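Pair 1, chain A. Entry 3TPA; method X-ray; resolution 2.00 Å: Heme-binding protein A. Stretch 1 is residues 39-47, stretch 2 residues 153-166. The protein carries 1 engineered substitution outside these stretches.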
# COMPACT_ATOMS: atom_id res chain seq x y z
N VAL A 39 13.73 -11.38 6.20
CA VAL A 39 15.05 -11.22 6.82
C VAL A 39 15.07 -10.22 8.01
O VAL A 39 15.92 -10.33 8.90
CB VAL A 39 16.07 -10.78 5.76
CG1 VAL A 39 17.46 -10.58 6.37
CG2 VAL A 39 16.12 -11.81 4.61
N TYR A 40 14.15 -9.26 8.02
CA TYR A 40 14.15 -8.18 9.02
C TYR A 40 12.91 -8.19 9.92
O TYR A 40 11.97 -8.93 9.67
CB TYR A 40 14.22 -6.82 8.31
CG TYR A 40 15.54 -6.53 7.61
CD1 TYR A 40 16.60 -6.00 8.31
CD2 TYR A 40 15.70 -6.76 6.24
CE1 TYR A 40 17.80 -5.71 7.69
CE2 TYR A 40 16.91 -6.47 5.60
CZ TYR A 40 17.96 -5.94 6.35
OH TYR A 40 19.18 -5.64 5.77
N ASN A 41 12.93 -7.34 10.96
CA ASN A 41 11.76 -7.02 11.78
C ASN A 41 11.61 -5.53 11.90
O ASN A 41 12.55 -4.80 11.60
CB ASN A 41 11.90 -7.58 13.20
CG ASN A 41 11.71 -9.08 13.24
OD1 ASN A 41 12.63 -9.84 13.57
ND2 ASN A 41 10.51 -9.52 12.89
N ARG A 42 10.44 -5.10 12.36
CA ARG A 42 10.18 -3.69 12.66
C ARG A 42 9.88 -3.56 14.14
O ARG A 42 9.71 -4.55 14.83
CB ARG A 42 8.96 -3.20 11.86
CG ARG A 42 9.24 -2.77 10.41
CD ARG A 42 9.83 -3.88 9.54
NE ARG A 42 8.94 -5.03 9.47
CZ ARG A 42 9.29 -6.20 8.95
NH1 ARG A 42 10.51 -6.34 8.46
NH2 ARG A 42 8.44 -7.22 8.92
N LEU A 43 9.83 -2.32 14.64
CA LEU A 43 9.54 -2.05 16.05
C LEU A 43 8.22 -2.70 16.46
O LEU A 43 8.16 -3.44 17.44
CB LEU A 43 9.52 -0.54 16.33
CG LEU A 43 10.91 0.11 16.48
CD1 LEU A 43 10.79 1.62 16.52
CD2 LEU A 43 11.61 -0.42 17.74
N VAL A 44 7.17 -2.43 15.69
CA VAL A 44 5.89 -3.15 15.80
C VAL A 44 5.54 -3.72 14.43
O VAL A 44 5.98 -3.20 13.41
CB VAL A 44 4.76 -2.23 16.31
CG1 VAL A 44 5.17 -1.56 17.62
CG2 VAL A 44 4.40 -1.16 15.25
N GLU A 45 4.75 -4.80 14.41
CA GLU A 45 4.45 -5.50 13.15
C GLU A 45 2.94 -5.59 12.96
O GLU A 45 2.21 -5.64 13.94
CB GLU A 45 4.99 -6.93 13.21
CG GLU A 45 6.43 -7.06 13.70
CD GLU A 45 7.42 -6.84 12.60
OE1 GLU A 45 8.59 -7.25 12.76
OE2 GLU A 45 7.03 -6.26 11.57
N PHE A 46 2.48 -5.64 11.72
CA PHE A 46 1.04 -5.81 11.48
C PHE A 46 0.60 -7.22 11.88
O PHE A 46 1.25 -8.20 11.53
CB PHE A 46 0.69 -5.58 10.01
CG PHE A 46 0.87 -4.15 9.55
CD1 PHE A 46 -0.04 -3.18 9.90
CD2 PHE A 46 1.94 -3.80 8.74
CE1 PHE A 46 0.12 -1.88 9.47
CE2 PHE A 46 2.11 -2.50 8.31
CZ PHE A 46 1.19 -1.53 8.67
N LYS A 47 -0.49 -7.35 12.63
CA LYS A 47 -1.06 -8.67 12.90
C LYS A 47 -1.36 -9.30 11.55
O LYS A 47 -1.71 -8.60 10.61
CB LYS A 47 -2.34 -8.56 13.75
CG LYS A 47 -2.10 -8.17 15.20
CD LYS A 47 -3.41 -8.13 16.00
CE LYS A 47 -3.15 -7.98 17.50
NZ LYS A 47 -2.51 -9.20 18.10
N PHE A 153 0.92 7.25 12.59
CA PHE A 153 2.34 7.01 12.76
C PHE A 153 2.68 5.62 13.30
O PHE A 153 3.64 5.00 12.87
CB PHE A 153 2.98 8.08 13.65
CG PHE A 153 4.47 7.91 13.80
CD1 PHE A 153 5.31 8.11 12.72
CD2 PHE A 153 5.02 7.49 15.01
CE1 PHE A 153 6.68 7.92 12.84
CE2 PHE A 153 6.39 7.30 15.14
CZ PHE A 153 7.22 7.52 14.05
N ILE A 154 1.91 5.13 14.27
CA ILE A 154 2.15 3.78 14.80
C ILE A 154 2.12 2.70 13.69
O ILE A 154 2.94 1.77 13.68
CB ILE A 154 1.19 3.41 15.98
CG1 ILE A 154 1.76 2.21 16.76
CG2 ILE A 154 -0.25 3.12 15.51
CD1 ILE A 154 3.19 2.39 17.22
N THR A 155 1.22 2.84 12.73
CA THR A 155 1.21 1.90 11.60
C THR A 155 2.36 2.16 10.63
O THR A 155 2.90 1.23 10.05
CB THR A 155 -0.14 1.83 10.87
OG1 THR A 155 -0.55 3.13 10.48
CG2 THR A 155 -1.22 1.26 11.79
N THR A 156 2.76 3.41 10.47
CA THR A 156 3.93 3.69 9.64
C THR A 156 5.18 2.95 10.16
O THR A 156 5.98 2.45 9.38
CB THR A 156 4.19 5.21 9.53
OG1 THR A 156 3.05 5.82 8.91
CG2 THR A 156 5.45 5.49 8.68
N VAL A 157 5.31 2.86 11.48
CA VAL A 157 6.45 2.22 12.13
C VAL A 157 6.55 0.72 11.80
O VAL A 157 7.64 0.12 11.89
CB VAL A 157 6.39 2.40 13.66
CG1 VAL A 157 7.43 1.55 14.38
CG2 VAL A 157 6.57 3.87 14.01
N ALA A 158 5.42 0.13 11.41
CA ALA A 158 5.35 -1.29 11.05
C ALA A 158 5.63 -1.54 9.56
O ALA A 158 5.67 -2.69 9.10
CB ALA A 158 3.97 -1.85 11.42
N MET A 159 5.84 -0.47 8.81
CA MET A 159 6.07 -0.62 7.38
C MET A 159 7.48 -1.10 7.10
O MET A 159 8.41 -0.86 7.88
CB MET A 159 5.76 0.70 6.65
CG MET A 159 4.28 1.11 6.72
SD MET A 159 3.97 2.71 5.92
CE MET A 159 4.47 2.36 4.24
N ASP A 160 7.63 -1.79 5.98
CA ASP A 160 8.89 -2.43 5.59
C ASP A 160 10.12 -1.54 5.57
O ASP A 160 11.21 -1.98 5.95
CB ASP A 160 8.73 -3.11 4.23
CG ASP A 160 7.66 -4.16 4.25
OD1 ASP A 160 6.49 -3.79 4.39
OD2 ASP A 160 7.99 -5.34 4.12
N PHE A 161 9.95 -0.29 5.12
CA PHE A 161 11.07 0.65 5.01
C PHE A 161 11.70 0.98 6.37
O PHE A 161 12.84 1.46 6.45
CB PHE A 161 10.65 1.94 4.28
CG PHE A 161 9.87 2.95 5.13
CD1 PHE A 161 10.48 4.11 5.59
CD2 PHE A 161 8.52 2.76 5.39
CE1 PHE A 161 9.77 5.05 6.31
CE2 PHE A 161 7.79 3.70 6.13
CZ PHE A 161 8.41 4.84 6.59
N LEU A 162 10.97 0.71 7.44
CA LEU A 162 11.51 0.94 8.79
C LEU A 162 12.01 -0.34 9.47
O LEU A 162 12.03 -0.45 10.69
CB LEU A 162 10.51 1.74 9.66
CG LEU A 162 10.34 3.18 9.14
CD1 LEU A 162 9.26 3.94 9.93
CD2 LEU A 162 11.67 3.97 9.21
N SER A 163 12.43 -1.30 8.66
CA SER A 163 13.11 -2.49 9.15
C SER A 163 14.36 -2.08 9.90
O SER A 163 15.01 -1.10 9.54
CB SER A 163 13.52 -3.39 7.99
OG SER A 163 12.38 -3.98 7.39
N ILE A 164 14.70 -2.82 10.95
CA ILE A 164 15.84 -2.45 11.78
C ILE A 164 17.08 -3.21 11.33
O ILE A 164 17.11 -4.45 11.36
CB ILE A 164 15.55 -2.71 13.27
CG1 ILE A 164 14.30 -1.95 13.72
CG2 ILE A 164 16.75 -2.35 14.13
CD1 ILE A 164 14.35 -0.45 13.48
N TYR A 165 18.08 -2.45 10.88
CA TYR A 165 19.39 -2.96 10.49
C TYR A 165 20.34 -3.02 11.70
O TYR A 165 20.05 -2.50 12.77
CB TYR A 165 20.03 -2.00 9.49
CG TYR A 165 19.35 -1.90 8.14
CD1 TYR A 165 20.01 -2.31 6.97
CD2 TYR A 165 18.06 -1.38 8.03
CE1 TYR A 165 19.39 -2.20 5.72
CE2 TYR A 165 17.45 -1.27 6.80
CZ TYR A 165 18.11 -1.68 5.65
OH TYR A 165 17.47 -1.56 4.43
N SER A 166 21.48 -3.66 11.49
CA SER A 166 22.47 -3.80 12.54
C SER A 166 23.50 -2.70 12.41
O SER A 166 24.18 -2.60 11.40
CB SER A 166 23.17 -5.15 12.41
OG SER A 166 24.36 -5.15 13.19
O HOH W 1 15.61 -6.65 11.76
O HOH W 2 10.15 -0.19 12.85
O HOH W 3 5.03 -5.19 9.95

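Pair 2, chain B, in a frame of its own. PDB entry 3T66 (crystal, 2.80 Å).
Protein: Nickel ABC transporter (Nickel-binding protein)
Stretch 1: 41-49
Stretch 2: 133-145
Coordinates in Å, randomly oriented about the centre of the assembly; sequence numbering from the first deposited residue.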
# COMPACT_ATOMS: atom_id res chain seq x y z
N ILE B 41 4.78 19.19 5.78
CA ILE B 41 4.73 19.94 7.03
C ILE B 41 5.36 19.11 8.15
O ILE B 41 6.00 19.64 9.09
CB ILE B 41 3.27 20.28 7.42
CG1 ILE B 41 2.64 21.16 6.35
CG2 ILE B 41 3.23 21.01 8.72
CD1 ILE B 41 1.21 20.92 6.13
N THR B 42 5.21 17.81 8.00
CA THR B 42 5.18 16.90 9.11
C THR B 42 5.86 15.60 8.69
O THR B 42 5.83 15.26 7.50
CB THR B 42 3.68 16.73 9.51
OG1 THR B 42 3.43 17.41 10.74
CG2 THR B 42 3.24 15.28 9.67
N GLU B 43 6.49 14.92 9.65
CA GLU B 43 7.28 13.70 9.41
C GLU B 43 7.16 12.67 10.53
O GLU B 43 6.64 12.96 11.60
CB GLU B 43 8.74 14.08 9.28
CG GLU B 43 8.98 15.12 8.24
CD GLU B 43 10.36 15.73 8.31
OE1 GLU B 43 10.86 15.95 9.43
OE2 GLU B 43 10.95 15.99 7.24
N THR B 44 7.72 11.49 10.35
CA THR B 44 7.42 10.41 11.29
C THR B 44 8.72 9.97 11.91
O THR B 44 9.77 10.39 11.42
CB THR B 44 6.80 9.23 10.53
OG1 THR B 44 7.61 8.99 9.38
CG2 THR B 44 5.31 9.54 10.09
N LEU B 45 8.68 9.15 12.94
CA LEU B 45 9.92 8.65 13.53
C LEU B 45 10.71 7.75 12.58
O LEU B 45 11.94 7.60 12.63
CB LEU B 45 9.65 7.89 14.83
CG LEU B 45 8.90 8.60 15.97
CD1 LEU B 45 8.64 7.71 17.19
CD2 LEU B 45 9.65 9.80 16.43
N VAL B 46 9.99 7.17 11.66
CA VAL B 46 10.56 6.09 10.90
C VAL B 46 9.87 6.15 9.58
O VAL B 46 8.78 6.64 9.53
CB VAL B 46 10.33 4.85 11.72
CG1 VAL B 46 9.74 3.80 10.93
CG2 VAL B 46 11.63 4.42 12.29
N ARG B 47 10.53 5.73 8.51
CA ARG B 47 10.01 5.86 7.13
C ARG B 47 10.31 4.61 6.35
O ARG B 47 11.07 3.79 6.78
CB ARG B 47 10.64 7.06 6.37
CG ARG B 47 12.20 7.19 6.47
CD ARG B 47 12.77 8.32 5.62
NE ARG B 47 12.43 8.12 4.21
CZ ARG B 47 11.71 8.96 3.44
NH1 ARG B 47 11.24 10.11 3.89
NH2 ARG B 47 11.48 8.64 2.17
N VAL B 48 9.69 4.49 5.19
CA VAL B 48 10.02 3.49 4.17
C VAL B 48 11.04 4.07 3.14
O VAL B 48 10.71 4.94 2.33
CB VAL B 48 8.73 3.10 3.45
CG1 VAL B 48 8.98 2.14 2.33
CG2 VAL B 48 7.71 2.55 4.42
N ASP B 49 12.27 3.60 3.18
CA ASP B 49 13.34 4.08 2.34
C ASP B 49 12.99 3.79 0.88
O ASP B 49 12.60 2.70 0.55
CB ASP B 49 14.59 3.36 2.80
CG ASP B 49 15.77 3.47 1.84
OD1 ASP B 49 15.92 4.50 1.12
OD2 ASP B 49 16.57 2.49 1.85
N PHE B 133 5.77 -3.64 16.10
CA PHE B 133 5.53 -2.30 16.67
C PHE B 133 6.18 -1.15 15.85
O PHE B 133 5.49 -0.22 15.50
CB PHE B 133 5.88 -2.23 18.19
CG PHE B 133 5.94 -0.81 18.75
CD1 PHE B 133 4.78 -0.10 18.99
CD2 PHE B 133 7.14 -0.19 18.97
CE1 PHE B 133 4.82 1.24 19.44
CE2 PHE B 133 7.18 1.16 19.43
CZ PHE B 133 6.03 1.86 19.66
N ILE B 134 7.48 -1.22 15.54
CA ILE B 134 8.16 -0.10 14.86
C ILE B 134 7.49 0.28 13.57
O ILE B 134 7.23 1.45 13.33
CB ILE B 134 9.67 -0.33 14.63
CG1 ILE B 134 10.41 -0.26 15.97
CG2 ILE B 134 10.28 0.77 13.76
CD1 ILE B 134 9.97 0.86 16.89
N SER B 135 7.15 -0.71 12.75
CA SER B 135 6.58 -0.42 11.45
C SER B 135 5.30 0.44 11.54
O SER B 135 4.92 1.11 10.56
CB SER B 135 6.40 -1.69 10.62
OG SER B 135 5.15 -2.30 10.86
N GLU B 136 4.66 0.43 12.73
CA GLU B 136 3.47 1.23 12.94
C GLU B 136 3.81 2.69 13.00
O GLU B 136 2.93 3.52 12.73
CB GLU B 136 2.75 0.90 14.23
CG GLU B 136 2.07 -0.48 14.26
CD GLU B 136 0.87 -0.63 13.33
OE1 GLU B 136 0.32 0.38 12.79
OE2 GLU B 136 0.48 -1.81 13.17
N LEU B 137 5.06 3.02 13.34
CA LEU B 137 5.42 4.43 13.48
C LEU B 137 5.62 5.13 12.13
O LEU B 137 5.76 6.35 12.06
CB LEU B 137 6.61 4.58 14.41
CG LEU B 137 6.33 4.00 15.80
CD1 LEU B 137 7.55 4.08 16.73
CD2 LEU B 137 5.13 4.69 16.45
N VAL B 138 5.59 4.36 11.07
CA VAL B 138 5.66 4.91 9.73
C VAL B 138 4.36 5.66 9.37
O VAL B 138 4.38 6.56 8.54
CB VAL B 138 5.87 3.78 8.72
CG1 VAL B 138 5.91 4.30 7.27
CG2 VAL B 138 7.09 2.97 9.04
N ASN B 139 3.24 5.28 9.98
CA ASN B 139 1.95 5.80 9.64
C ASN B 139 1.98 7.28 9.74
O ASN B 139 2.27 7.82 10.81
CB ASN B 139 0.92 5.31 10.63
CG ASN B 139 -0.45 5.11 10.01
OD1 ASN B 139 -1.01 5.99 9.37
ND2 ASN B 139 -1.02 3.93 10.25
N PRO B 140 1.67 7.96 8.64
CA PRO B 140 1.63 9.37 8.62
C PRO B 140 0.82 9.95 9.75
O PRO B 140 1.03 11.09 10.12
CB PRO B 140 0.99 9.63 7.30
CG PRO B 140 1.69 8.66 6.45
CD PRO B 140 1.64 7.41 7.29
N ASN B 141 -0.07 9.15 10.31
CA ASN B 141 -0.88 9.51 11.48
C ASN B 141 -0.15 9.86 12.69
O ASN B 141 -0.72 10.44 13.59
CB ASN B 141 -1.56 8.26 11.97
CG ASN B 141 -2.71 7.97 11.19
OD1 ASN B 141 -3.13 8.82 10.39
ND2 ASN B 141 -3.26 6.76 11.35
N VAL B 142 1.07 9.35 12.79
CA VAL B 142 1.75 9.43 14.00
C VAL B 142 2.88 10.36 13.72
O VAL B 142 3.93 10.30 14.33
CB VAL B 142 2.28 8.09 14.39
CG1 VAL B 142 2.75 8.16 15.81
CG2 VAL B 142 1.22 7.10 14.32
N SER B 143 2.66 11.25 12.79
CA SER B 143 3.69 12.19 12.50
C SER B 143 3.83 13.06 13.71
O SER B 143 2.84 13.30 14.39
CB SER B 143 3.34 13.02 11.31
OG SER B 143 2.01 13.38 11.38
N ILE B 144 5.06 13.49 13.98
CA ILE B 144 5.40 14.27 15.16
C ILE B 144 5.16 15.77 14.96
O ILE B 144 5.73 16.37 14.02
CB ILE B 144 6.88 14.07 15.44
CG1 ILE B 144 7.20 12.58 15.58
CG2 ILE B 144 7.33 14.91 16.63
CD1 ILE B 144 6.54 11.91 16.71
N ILE B 145 4.31 16.36 15.81
CA ILE B 145 3.99 17.80 15.78
C ILE B 145 4.33 18.43 17.16
O ILE B 145 4.45 17.71 18.18
CB ILE B 145 2.51 18.05 15.40

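The two pairs share one backbone arrangement. Fourteen central residues superpose with an RMSD of 0.5 Å over N, CA and C. In each, an extended segment that includes a short strand runs past a chain that makes a 3-10 turn and then extends. One backbone hydrogen bond joins the two stretches at the same place. In pair 1, Ile A164 N donates to Asn A41 O at 3.0 Å. In pair 2, Ile B144 N donates to Glu B43 O at 2.9 Å. The same acceptors also receive CA-H...O contacts, from Ser A163 CA to Asn A41 O at 3.4 Å and from Ser B143 CA to Glu B43 O at 3.2 Å. A second such contact lies further along. Ala A158 CA is 3.1 Å from Val A44 O, and Val B138 CA is 3.6 Å from Val B46 O.

Several matched positions carry the same residue type. Ile A164 matches Ile B144, Ser A163 matches Ser B143, Leu A43 matches Leu B45 and Val A44 matches Val B46. The serine ties down its own turn: Ser A163 OG donates to Asp A160 O at 2.7 Å. Ser B143 OG does likewise to Pro B140 O at 2.8 Å, although its modelled position is less certain.

Arg A42 and Thr B44 match, but their side chains differ in length. The arginine lies along the carbonyls of the turn, with Arg A42 CG 3.3 Å from Met A159 O. Arg A42 NH1 donates to Ser A163 OG at 3.2 Å. Glu A45 helps hold it through a salt bridge, Arg A42 NE to Glu A45 OE2, 3.1 Å. Thr B44 is shorter. Thr B44 CG2 packs 3.6 Å from Asn B139 O, while Thr B44 OG1 donates to Val B46 O at 2.6 Å. Arg B47, which matches Glu A45, points its CA-to-CB bond away from the other stretch.

Bulk is shared differently at the strand. In pair 1 the large ring of Phe A46 meets a small residue, and Ala A158 CB sits over its face, 3.9 Å from the ring centroid. In pair 2 two valines meet instead, with Val B48 CG2 3.8 Å from Val B138 CG1. Val B138 also reaches Val B46, CG2 to Val B46 CG1 at 3.4 Å.

Tyr A40 adds an oblique aromatic pair with Tyr A165, centroids 4.9 Å apart. Its match, Thr B42, has no ring.

Modelled waters bridge the stretches in pair 1. One accepts from Leu A43 N at 2.8 Å and donates to Val A157 O at 2.7 Å.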